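Local coordinates for (S)-ureidoglycine aminohydrolase cupin domain-containing protein (Pseudomonas syringae pv. tomato, PDB 3MYX) that is of uncharacterised function but carries a cupin domain related to those of (S)-ureidoglycine aminohydrolase and EutQ-like proteins, at residues A[168-174]-A[230-236]; A[27-33]-A[60-65]; A[176-182]-A[222-228]. All coordinates share one frame; numbering follows the deposited sequence.

Contact 1. Residues A[168-174]-A[230-236]; sequences RIGVWDS and YVRKFYA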
loop_
_atom_site.group_PDB
_atom_site.type_symbol
_atom_site.label_atom_id
_atom_site.label_comp_id
_atom_site.label_asym_id
_atom_site.label_seq_id
_atom_site.Cartn_x
_atom_site.Cartn_y
_atom_site.Cartn_z
ATOM N N ARG A 168 -4.674 7.703 4.693
ATOM C CA ARG A 168 -5.313 6.927 5.739
ATOM C C ARG A 168 -4.917 5.486 5.448
ATOM O O ARG A 168 -5.040 5.004 4.311
ATOM C CB ARG A 168 -6.835 7.094 5.696
ATOM C CG ARG A 168 -7.351 8.414 6.218
ATOM C CD ARG A 168 -8.874 8.393 6.246
ATOM N NE ARG A 168 -9.471 8.307 4.909
ATOM C CZ ARG A 168 -10.103 7.245 4.379
ATOM N NH1 ARG A 168 -10.262 6.086 5.036
ATOM N NH2 ARG A 168 -10.598 7.351 3.153
ATOM N N ILE A 169 -4.423 4.815 6.479
ATOM C CA ILE A 169 -3.822 3.488 6.352
ATOM C C ILE A 169 -4.416 2.562 7.398
ATOM O O ILE A 169 -4.562 2.932 8.560
ATOM C CB ILE A 169 -2.294 3.578 6.495
ATOM C CG1 ILE A 169 -1.716 4.422 5.350
ATOM C CG2 ILE A 169 -1.682 2.184 6.533
ATOM C CD1 ILE A 169 -0.243 4.799 5.501
ATOM N N GLY A 170 -4.816 1.368 6.980
ATOM C CA GLY A 170 -5.446 0.476 7.914
ATOM C C GLY A 170 -5.823 -0.849 7.313
ATOM O O GLY A 170 -5.182 -1.317 6.371
ATOM N N VAL A 171 -6.861 -1.441 7.893
ATOM C CA VAL A 171 -7.367 -2.729 7.497
ATOM C C VAL A 171 -8.861 -2.572 7.180
ATOM O O VAL A 171 -9.575 -1.839 7.872
ATOM C CB VAL A 171 -7.119 -3.796 8.586
ATOM C CG1 VAL A 171 -7.728 -5.178 8.185
ATOM C CG2 VAL A 171 -5.631 -3.953 8.870
ATOM N N TRP A 172 -9.298 -3.236 6.101
ATOM C CA TRP A 172 -10.682 -3.179 5.611
ATOM C C TRP A 172 -11.148 -4.568 5.286
ATOM O O TRP A 172 -10.342 -5.415 4.873
ATOM C CB TRP A 172 -10.719 -2.353 4.344
ATOM C CG TRP A 172 -11.966 -2.241 3.500
ATOM C CD1 TRP A 172 -12.874 -1.252 3.554
ATOM C CD2 TRP A 172 -12.330 -3.058 2.380
ATOM N NE1 TRP A 172 -13.808 -1.400 2.555
ATOM C CE2 TRP A 172 -13.470 -2.492 1.804
ATOM C CE3 TRP A 172 -11.782 -4.203 1.795
ATOM C CZ2 TRP A 172 -14.067 -3.021 0.667
ATOM C CZ3 TRP A 172 -12.376 -4.723 0.670
ATOM C CH2 TRP A 172 -13.495 -4.120 0.108
ATOM N N ASP A 173 -12.442 -4.820 5.443
ATOM C CA ASP A 173 -13.015 -6.042 4.909
ATOM C C ASP A 173 -14.381 -5.811 4.307
ATOM O O ASP A 173 -14.989 -4.760 4.488
ATOM C CB ASP A 173 -12.950 -7.234 5.897
ATOM C CG ASP A 173 -13.987 -7.216 7.035
ATOM O OD1 ASP A 173 -14.946 -6.406 7.079
ATOM O OD2 ASP A 173 -13.801 -8.078 7.946
ATOM N N SER A 174 -14.829 -6.790 3.541
ATOM C CA SER A 174 -16.090 -6.662 2.842
ATOM C C SER A 174 -16.641 -8.013 2.457
ATOM O O SER A 174 -15.900 -8.919 2.089
ATOM C CB SER A 174 -15.915 -5.846 1.554
ATOM O OG SER A 174 -17.157 -5.550 0.947
ATOM N N TYR A 230 -15.664 -12.992 0.486
ATOM C CA TYR A 230 -15.074 -12.072 1.437
ATOM C C TYR A 230 -13.667 -11.664 1.043
ATOM O O TYR A 230 -12.859 -12.489 0.590
ATOM C CB TYR A 230 -15.019 -12.784 2.780
ATOM C CG TYR A 230 -14.356 -12.047 3.907
ATOM C CD1 TYR A 230 -15.049 -11.094 4.643
ATOM C CD2 TYR A 230 -13.062 -12.333 4.275
ATOM C CE1 TYR A 230 -14.450 -10.462 5.727
ATOM C CE2 TYR A 230 -12.462 -11.714 5.351
ATOM C CZ TYR A 230 -13.147 -10.770 6.075
ATOM O OH TYR A 230 -12.540 -10.178 7.173
ATOM N N VAL A 231 -13.352 -10.392 1.260
ATOM C CA VAL A 231 -12.009 -9.852 1.082
ATOM C C VAL A 231 -11.622 -9.080 2.321
ATOM O O VAL A 231 -12.431 -8.351 2.883
ATOM C CB VAL A 231 -11.939 -8.947 -0.168
ATOM C CG1 VAL A 231 -10.607 -8.219 -0.262
ATOM C CG2 VAL A 231 -12.166 -9.762 -1.439
ATOM N N ARG A 232 -10.375 -9.241 2.743
ATOM C CA ARG A 232 -9.790 -8.408 3.786
ATOM C C ARG A 232 -8.469 -7.901 3.275
ATOM O O ARG A 232 -7.699 -8.684 2.691
ATOM C CB ARG A 232 -9.613 -9.207 5.062
ATOM C CG ARG A 232 -9.023 -8.448 6.235
ATOM C CD ARG A 232 -8.877 -9.403 7.407
ATOM N NE ARG A 232 -8.490 -8.758 8.646
ATOM C CZ ARG A 232 -9.317 -8.298 9.602
ATOM N NH1 ARG A 232 -10.637 -8.339 9.524
ATOM N NH2 ARG A 232 -8.785 -7.750 10.640
ATOM N N LYS A 233 -8.191 -6.625 3.496
ATOM C CA LYS A 233 -6.973 -6.040 2.959
ATOM C C LYS A 233 -6.358 -5.015 3.880
ATOM O O LYS A 233 -7.074 -4.344 4.618
ATOM C CB LYS A 233 -7.257 -5.387 1.601
ATOM C CG LYS A 233 -8.057 -4.119 1.664
ATOM C CD LYS A 233 -8.643 -3.736 0.312
ATOM C CE LYS A 233 -9.310 -2.390 0.368
ATOM N NZ LYS A 233 -9.992 -2.047 -0.939
ATOM N N PHE A 234 -5.031 -4.884 3.791
ATOM C CA PHE A 234 -4.367 -3.669 4.203
ATOM C C PHE A 234 -4.605 -2.656 3.100
ATOM O O PHE A 234 -4.578 -3.003 1.903
ATOM C CB PHE A 234 -2.857 -3.866 4.297
ATOM C CG PHE A 234 -2.390 -4.639 5.490
ATOM C CD1 PHE A 234 -2.594 -4.145 6.767
ATOM C CD2 PHE A 234 -1.635 -5.803 5.344
ATOM C CE1 PHE A 234 -2.097 -4.825 7.881
ATOM C CE2 PHE A 234 -1.145 -6.484 6.461
ATOM C CZ PHE A 234 -1.368 -6.004 7.715
ATOM N N TYR A 235 -4.772 -1.392 3.479
ATOM C CA TYR A 235 -4.875 -0.324 2.506
ATOM C C TYR A 235 -4.076 0.897 2.917
ATOM O O TYR A 235 -3.869 1.159 4.114
ATOM C CB TYR A 235 -6.324 0.089 2.283
ATOM C CG TYR A 235 -7.014 0.653 3.508
ATOM C CD1 TYR A 235 -6.900 2.008 3.844
ATOM C CD2 TYR A 235 -7.746 -0.166 4.352
ATOM C CE1 TYR A 235 -7.530 2.528 4.968
ATOM C CE2 TYR A 235 -8.358 0.345 5.473
ATOM C CZ TYR A 235 -8.254 1.673 5.784
ATOM O OH TYR A 235 -8.886 2.112 6.939
ATOM N N ALA A 236 -3.637 1.630 1.897
ATOM C CA ALA A 236 -3.224 3.022 2.035
ATOM C C ALA A 236 -4.024 3.778 0.990
ATOM O O ALA A 236 -3.949 3.425 -0.196
ATOM C CB ALA A 236 -1.724 3.201 1.777
#

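Contact 2. Residues A[27-33]-A[60-65]; sequences IDAHDPF and VEAYPY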
loop_
_atom_site.group_PDB
_atom_site.type_symbol
_atom_site.label_atom_id
_atom_site.label_comp_id
_atom_site.label_asym_id
_atom_site.label_seq_id
_atom_site.Cartn_x
_atom_site.Cartn_y
_atom_site.Cartn_z
ATOM N N ILE A 27 13.673 8.197 -5.485
ATOM C CA ILE A 27 12.481 8.867 -5.998
ATOM C C ILE A 27 12.800 10.347 -6.259
ATOM O O ILE A 27 12.358 10.949 -7.246
ATOM C CB ILE A 27 11.270 8.715 -5.035
ATOM C CG1 ILE A 27 10.859 7.236 -4.885
ATOM C CG2 ILE A 27 10.086 9.590 -5.525
ATOM C CD1 ILE A 27 9.959 6.970 -3.668
ATOM N N ASP A 28 13.541 10.932 -5.324
ATOM C CA ASP A 28 13.973 12.322 -5.416
ATOM C C ASP A 28 15.254 12.470 -4.598
ATOM O O ASP A 28 15.784 11.469 -4.088
ATOM C CB ASP A 28 12.853 13.292 -5.004
ATOM C CG ASP A 28 12.417 13.143 -3.552
ATOM O OD1 ASP A 28 13.238 12.723 -2.708
ATOM O OD2 ASP A 28 11.241 13.490 -3.271
ATOM N N ALA A 29 15.770 13.685 -4.481
ATOM C CA ALA A 29 17.062 13.888 -3.852
ATOM C C ALA A 29 17.045 13.672 -2.344
ATOM O O ALA A 29 18.098 13.712 -1.732
ATOM C CB ALA A 29 17.600 15.289 -4.180
ATOM N N HIS A 30 15.866 13.443 -1.763
ATOM C CA HIS A 30 15.747 13.122 -0.343
ATOM C C HIS A 30 15.639 11.632 -0.034
ATOM O O HIS A 30 15.693 11.249 1.139
ATOM C CB HIS A 30 14.522 13.816 0.262
ATOM C CG HIS A 30 14.587 15.298 0.192
ATOM N ND1 HIS A 30 15.132 16.060 1.194
ATOM C CD2 HIS A 30 14.170 16.165 -0.754
ATOM C CE1 HIS A 30 15.056 17.339 0.860
ATOM N NE2 HIS A 30 14.466 17.429 -0.312
ATOM N N ASP A 31 15.476 10.788 -1.043
ATOM C CA ASP A 31 15.189 9.363 -0.795
ATOM C C ASP A 31 16.415 8.716 -0.147
ATOM O O ASP A 31 17.515 8.793 -0.684
ATOM C CB ASP A 31 14.896 8.668 -2.128
ATOM C CG ASP A 31 14.203 7.335 -1.979
ATOM O OD1 ASP A 31 14.210 6.751 -0.866
ATOM O OD2 ASP A 31 13.668 6.854 -3.007
ATOM N N PRO A 32 16.241 8.043 0.996
ATOM C CA PRO A 32 17.380 7.310 1.571
ATOM C C PRO A 32 17.746 6.040 0.787
ATOM O O PRO A 32 18.823 5.476 1.004
ATOM C CB PRO A 32 16.899 6.954 2.983
ATOM C CG PRO A 32 15.485 7.158 2.998
ATOM C CD PRO A 32 15.050 7.992 1.865
ATOM N N PHE A 33 16.835 5.559 -0.056
ATOM C CA PHE A 33 17.046 4.384 -0.898
ATOM C C PHE A 33 17.420 4.840 -2.299
ATOM O O PHE A 33 17.096 5.945 -2.721
ATOM C CB PHE A 33 15.818 3.472 -0.903
ATOM C CG PHE A 33 15.531 2.871 0.438
ATOM C CD1 PHE A 33 16.251 1.767 0.865
ATOM C CD2 PHE A 33 14.579 3.420 1.293
ATOM C CE1 PHE A 33 16.023 1.216 2.117
ATOM C CE2 PHE A 33 14.340 2.877 2.541
ATOM C CZ PHE A 33 15.067 1.779 2.960
ATOM N N VAL A 60 18.201 6.824 9.189
ATOM C CA VAL A 60 17.748 8.078 8.616
ATOM C C VAL A 60 17.407 9.028 9.762
ATOM O O VAL A 60 16.624 8.675 10.648
ATOM C CB VAL A 60 16.505 7.842 7.740
ATOM C CG1 VAL A 60 16.114 9.126 6.987
ATOM C CG2 VAL A 60 16.743 6.685 6.768
ATOM N N GLU A 61 17.992 10.227 9.770
ATOM C CA GLU A 61 17.769 11.150 10.883
ATOM C C GLU A 61 16.337 11.693 10.921
ATOM O O GLU A 61 15.773 11.828 11.996
ATOM C CB GLU A 61 18.792 12.293 10.863
ATOM C CG GLU A 61 18.592 13.375 11.935
ATOM C CD GLU A 61 18.379 12.826 13.337
ATOM O OE1 GLU A 61 18.938 11.749 13.647
ATOM O OE2 GLU A 61 17.649 13.481 14.122
ATOM N N ALA A 62 15.756 11.993 9.755
ATOM C CA ALA A 62 14.377 12.497 9.671
ATOM C C ALA A 62 13.785 11.946 8.390
ATOM O O ALA A 62 14.086 12.424 7.305
ATOM C CB ALA A 62 14.355 14.020 9.681
ATOM N N TYR A 63 12.929 10.933 8.495
ATOM C CA TYR A 63 12.455 10.261 7.300
ATOM C C TYR A 63 11.717 11.268 6.419
ATOM O O TYR A 63 10.899 12.033 6.919
ATOM C CB TYR A 63 11.563 9.054 7.653
ATOM C CG TYR A 63 11.571 8.042 6.541
ATOM C CD1 TYR A 63 12.669 7.203 6.351
ATOM C CD2 TYR A 63 10.532 7.973 5.621
ATOM C CE1 TYR A 63 12.714 6.317 5.286
ATOM C CE2 TYR A 63 10.586 7.085 4.538
ATOM C CZ TYR A 63 11.679 6.254 4.382
ATOM O OH TYR A 63 11.791 5.367 3.338
ATOM N N PRO A 64 12.015 11.299 5.112
ATOM C CA PRO A 64 11.566 12.434 4.308
ATOM C C PRO A 64 10.123 12.331 3.825
ATOM O O PRO A 64 9.587 13.310 3.313
ATOM C CB PRO A 64 12.509 12.396 3.114
ATOM C CG PRO A 64 12.882 10.961 2.992
ATOM C CD PRO A 64 13.024 10.502 4.395
ATOM N N TYR A 65 9.532 11.147 3.946
ATOM C CA TYR A 65 8.216 10.854 3.420
ATOM C C TYR A 65 7.344 10.282 4.530
ATOM O O TYR A 65 7.850 9.844 5.557
ATOM C CB TYR A 65 8.323 9.791 2.328
ATOM C CG TYR A 65 9.408 9.984 1.279
ATOM C CD1 TYR A 65 9.730 11.245 0.782
ATOM C CD2 TYR A 65 10.070 8.889 0.740
ATOM C CE1 TYR A 65 10.707 11.411 -0.196
ATOM C CE2 TYR A 65 11.031 9.052 -0.234
ATOM C CZ TYR A 65 11.328 10.306 -0.711
ATOM O OH TYR A 65 12.294 10.435 -1.672
#

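Contact 3. Residues A[176-182]-A[222-228]; sequences PYERISR and PCKWTST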
loop_
_atom_site.group_PDB
_atom_site.type_symbol
_atom_site.label_atom_id
_atom_site.label_comp_id
_atom_site.label_asym_id
_atom_site.label_seq_id
_atom_site.Cartn_x
_atom_site.Cartn_y
_atom_site.Cartn_z
ATOM N N PRO A 176 -19.047 -9.956 -0.481
ATOM C CA PRO A 176 -18.839 -9.889 -1.930
ATOM C C PRO A 176 -19.604 -8.761 -2.590
ATOM O O PRO A 176 -20.712 -8.421 -2.179
ATOM C CB PRO A 176 -19.417 -11.221 -2.435
ATOM C CG PRO A 176 -19.520 -12.084 -1.272
ATOM C CD PRO A 176 -19.647 -11.237 -0.062
ATOM N N TYR A 177 -19.022 -8.186 -3.628
ATOM C CA TYR A 177 -19.748 -7.233 -4.462
ATOM C C TYR A 177 -19.135 -7.043 -5.820
ATOM O O TYR A 177 -17.977 -7.431 -6.075
ATOM C CB TYR A 177 -19.910 -5.877 -3.781
ATOM C CG TYR A 177 -18.646 -5.062 -3.583
ATOM C CD1 TYR A 177 -17.814 -5.275 -2.493
ATOM C CD2 TYR A 177 -18.302 -4.056 -4.471
ATOM C CE1 TYR A 177 -16.689 -4.501 -2.276
ATOM C CE2 TYR A 177 -17.191 -3.268 -4.268
ATOM C CZ TYR A 177 -16.385 -3.489 -3.163
ATOM O OH TYR A 177 -15.263 -2.733 -2.930
ATOM N N GLU A 178 -19.937 -6.441 -6.695
ATOM C CA GLU A 178 -19.544 -6.125 -8.058
ATOM C C GLU A 178 -20.079 -4.761 -8.404
ATOM O O GLU A 178 -21.241 -4.467 -8.155
ATOM C CB GLU A 178 -20.094 -7.181 -9.024
ATOM C CG GLU A 178 -19.667 -6.973 -10.493
ATOM C CD GLU A 178 -20.267 -7.999 -11.448
ATOM O OE1 GLU A 178 -20.867 -8.993 -10.986
ATOM O OE2 GLU A 178 -20.109 -7.804 -12.666
ATOM N N ARG A 179 -19.228 -3.934 -9.000
ATOM C CA ARG A 179 -19.614 -2.616 -9.462
ATOM C C ARG A 179 -19.102 -2.399 -10.874
ATOM O O ARG A 179 -18.247 -3.140 -11.366
ATOM C CB ARG A 179 -19.043 -1.544 -8.530
ATOM C CG ARG A 179 -17.525 -1.579 -8.349
ATOM C CD ARG A 179 -17.017 -0.313 -7.684
ATOM N NE ARG A 179 -15.558 -0.296 -7.558
ATOM C CZ ARG A 179 -14.708 -0.049 -8.551
ATOM N NH1 ARG A 179 -15.146 0.199 -9.792
ATOM N NH2 ARG A 179 -13.401 -0.062 -8.315
ATOM N N ILE A 180 -19.599 -1.352 -11.507
ATOM C CA ILE A 180 -19.134 -0.990 -12.832
ATOM C C ILE A 180 -17.760 -0.356 -12.775
ATOM O O ILE A 180 -17.301 0.095 -11.727
ATOM C CB ILE A 180 -20.133 -0.068 -13.565
ATOM C CG1 ILE A 180 -20.211 1.310 -12.899
ATOM C CG2 ILE A 180 -21.504 -0.752 -13.675
ATOM C CD1 ILE A 180 -21.084 2.304 -13.696
ATOM N N SER A 181 -17.082 -0.343 -13.905
ATOM C CA SER A 181 -15.794 0.325 -14.003
ATOM C C SER A 181 -15.959 1.825 -13.783
ATOM O O SER A 181 -16.876 2.452 -14.333
ATOM C CB SER A 181 -15.214 0.077 -15.391
ATOM O OG SER A 181 -13.939 0.659 -15.548
ATOM N N ARG A 182 -15.073 2.387 -12.966
ATOM C CA ARG A 182 -15.026 3.816 -12.681
ATOM C C ARG A 182 -13.568 4.248 -12.539
ATOM O O ARG A 182 -12.730 3.450 -12.113
ATOM C CB ARG A 182 -15.752 4.121 -11.369
ATOM C CG ARG A 182 -17.232 3.769 -11.362
ATOM C CD ARG A 182 -18.007 4.742 -12.241
ATOM N NE ARG A 182 -17.777 6.115 -11.802
ATOM C CZ ARG A 182 -17.859 7.194 -12.574
ATOM N NH1 ARG A 182 -18.161 7.088 -13.861
ATOM N NH2 ARG A 182 -17.616 8.388 -12.053
ATOM N N PRO A 222 -9.115 3.738 -14.537
ATOM C CA PRO A 222 -10.366 3.003 -14.655
ATOM C C PRO A 222 -10.192 1.580 -14.181
ATOM O O PRO A 222 -9.242 0.886 -14.549
ATOM C CB PRO A 222 -10.666 3.038 -16.155
ATOM C CG PRO A 222 -9.970 4.258 -16.645
ATOM C CD PRO A 222 -8.697 4.301 -15.835
ATOM N N CYS A 223 -11.143 1.154 -13.375
ATOM C CA CYS A 223 -11.075 -0.103 -12.668
ATOM C C CYS A 223 -12.500 -0.591 -12.385
ATOM O O CYS A 223 -13.221 0.201 -11.780
ATOM C CB CYS A 223 -10.359 0.218 -11.350
ATOM S SG CYS A 223 -9.929 -1.120 -10.271
ATOM N N LYS A 224 -12.825 -1.833 -12.721
ATOM C CA LYS A 224 -14.020 -2.516 -12.255
ATOM C C LYS A 224 -13.600 -3.469 -11.146
ATOM O O LYS A 224 -12.592 -4.119 -11.272
ATOM C CB LYS A 224 -14.612 -3.309 -13.408
ATOM C CG LYS A 224 -15.884 -4.034 -13.090
ATOM C CD LYS A 224 -16.253 -4.970 -14.215
ATOM C CE LYS A 224 -17.391 -5.872 -13.818
ATOM N NZ LYS A 224 -18.604 -5.091 -13.467
ATOM N N TRP A 225 -14.379 -3.522 -10.066
ATOM C CA TRP A 225 -14.153 -4.459 -8.972
ATOM C C TRP A 225 -15.201 -5.556 -9.030
ATOM O O TRP A 225 -16.403 -5.257 -9.085
ATOM C CB TRP A 225 -14.281 -3.730 -7.636
ATOM C CG TRP A 225 -14.312 -4.610 -6.403
ATOM C CD1 TRP A 225 -15.303 -5.478 -6.035
ATOM C CD2 TRP A 225 -13.316 -4.695 -5.367
ATOM N NE1 TRP A 225 -14.988 -6.090 -4.851
ATOM C CE2 TRP A 225 -13.790 -5.611 -4.408
ATOM C CE3 TRP A 225 -12.089 -4.060 -5.137
ATOM C CZ2 TRP A 225 -13.053 -5.960 -3.280
ATOM C CZ3 TRP A 225 -11.364 -4.412 -4.021
ATOM C CH2 TRP A 225 -11.856 -5.334 -3.097
ATOM N N THR A 226 -14.757 -6.809 -8.977
ATOM C CA THR A 226 -15.636 -7.965 -8.761
ATOM C C THR A 226 -15.025 -8.891 -7.733
ATOM O O THR A 226 -13.944 -9.440 -7.936
ATOM C CB THR A 226 -15.870 -8.786 -10.041
ATOM O OG1 THR A 226 -16.274 -7.911 -11.086
ATOM C CG2 THR A 226 -16.969 -9.843 -9.800
ATOM N N SER A 227 -15.739 -9.092 -6.636
ATOM C CA SER A 227 -15.388 -10.112 -5.663
ATOM C C SER A 227 -16.593 -11.020 -5.478
ATOM O O SER A 227 -17.728 -10.559 -5.381
ATOM C CB SER A 227 -14.940 -9.501 -4.337
ATOM O OG SER A 227 -15.920 -8.649 -3.772
ATOM N N THR A 228 -16.339 -12.317 -5.441
ATOM C CA THR A 228 -17.403 -13.297 -5.232
ATOM C C THR A 228 -17.338 -13.912 -3.838
ATOM O O THR A 228 -18.156 -14.740 -3.495
ATOM C CB THR A 228 -17.342 -14.400 -6.316
ATOM O OG1 THR A 228 -16.062 -15.025 -6.271
ATOM C CG2 THR A 228 -17.613 -13.807 -7.720
#

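Contact 1. Residues A[168-174]-A[230-236]
K233 lays its ammonium over the six-membered ring of W172, with NZ 4.0 Å from the ring centroid and 14° off the normal, a cation-pi contact. The K233 chain, extended beyond CG, crosses the indole face obliquely, and CE comes within 3.4 Å of W172 CE3. A salt bridge to E188 holds the same NZ. Packing is equally close at G170, where the Y235 ring lies over the bare backbone: its CG stands between the backbone N and the carbonyl carbon (chi1 63°), folding the ring back across the partner strand, and G170 CA makes a CH-pi contact 4.0 Å from the ring centroid. N158 accepts from both Y235 OH and R168 NH1. Strands 168-174 and 231-236 are antiparallel neighbours, axes 4.7 Å apart, inside the seven-stranded sheet that forms one wall of the C-terminal cupin beta-sandwich; G170-Y235, W172-K233 and S174-V231 are hydrogen-bonded pairs, each with two backbone bonds. W172, K233 and Y235 share one face; V171, D173, R232 and F234 occupy the other. There V171 CG2 meets F234 CD1 at 3.7 Å, while V171 CG1 sits over one face of the R232 guanidinium. The Y230 end is partly exposed, yet its hydroxyl is held: OH donates to D173 OD2 over 2.6 Å, on the anti side, 24° out of the carboxylate plane. R232 NH1 makes a longer, secondary salt bridge to that oxygen, at 3.5 Å; R232 NH2 and NE are hydrogen-bonded to A134 O and R132 O. R155 is a further ionic partner of D173. The exposed R168 passes Y235 with little overlap.

Contact 2. Residues A[27-33]-A[60-65]
Y65 sends its hydroxyl into the turn formed by residues 28-31, donating from OH to D28 OD1 at 2.7 Å. The hydroxyl stands above the carboxylate plane, 58° out of it, and H30 N reaches the same oxygen from the opposite face. Y65 OH also packs against D31 CB, 3.2 Å away. Prolines pack beside this polar grip: P32 CD meets P64 CG at 3.8 Å, the two rings reaching toward each other, P32 CB touches V60 CG2, and P32 CG comes to Y63 CE1 at 3.7 Å. Segment 27-33 is a loop between strands 23-24 and 37-39; 60-65 starts at the end of strand 57-60 and leads to 66-71, so the contact joins two connections of the N-terminal beta-rich half. The turn is a type I beta turn; D28 OD1 makes an Asx turn within it, and D31 starts a second just after. D31 CG lies opposite the backbone N (chi1 -163°), and its carboxylate thereby spans the loop: OD2 accepts from I27 N at 2.8 Å while OD1 accepts from F33 N. Farther out, R37 salt-bridges D31 OD2. Y63 OH, at the edge of the F33 ring, is hydrogen-bonded to E67, and F33 stands edge-to-face with F54.

Contact 3. Residues A[176-182]-A[222-228]
In the second sheet of the C-terminal cupin beta-sandwich, strand 222-227 pairs irregularly with the chain of 176-182, in two short antiparallel runs whose register shifts by one residue between E178 and R182. The aromatic centre is an offset stack of Y177 on the five-membered ring of W225, centroids 3.9 Å apart and planes inclined by 8°. Y177 CG takes the position between its backbone N and carbonyl carbon (chi1 68°), bringing the phenol over the indole, with W225 NE1 above the middle of the tyrosine ring. The stack is anchored at one side by S227 OG, which receives W225 NE1 and also Y177 N, the latter at 3.1 Å. S227 N returns a nearly straight bond to Y177 O.

Where the register shifts, side chains supplement the backbone bonds, of which R179 N to W225 O persists at 3.1 Å. In one of the two K224 conformers, bent at its last torsion, NZ donates to R179 O at 2.9 Å, from above the carbonyl plane, and forms a salt bridge with E178 OE2 at 3.2 Å through the anti lone pair; both bonds depend on that conformer. E178 and T226 lie side by side on this partly exposed face. R179 turns to the other side: its guanidinium lies over W225 N, a buried amide without a polar partner in the model, and W225 CB covers the same flat group. R179 NH1 bonds I180 O within its own segment as well as C223 O across the contact at 2.8 Å, both near the guanidinium plane, while R182 N reaches C223 O from the opposite face of its carbonyl.

In the fold
Contact 1 is the core contact, its centre about 10 Å from that of the chain; contacts 2 and 3 lie farther out, at about 18 and 19 Å, and both are only partly buried. Contacts 1 and 3 belong to the same cupin domain and share chain connections: 168-174 leads into 177-178, and 222-227 into 231-237. They touch through W172 CH2, 3.8 Å from Y177 OH and equally far from W225 CH2, so the W172 edge packs on the Y177-W225 pair and joins the two contacts. Contact 2 is remote, its centre about 36 Å from that of contact 3. Regular pairing dominates contact 1, side-chain-to-backbone bonds supplement the irregular pairing of contact 3, and turns with prolines build contact 2.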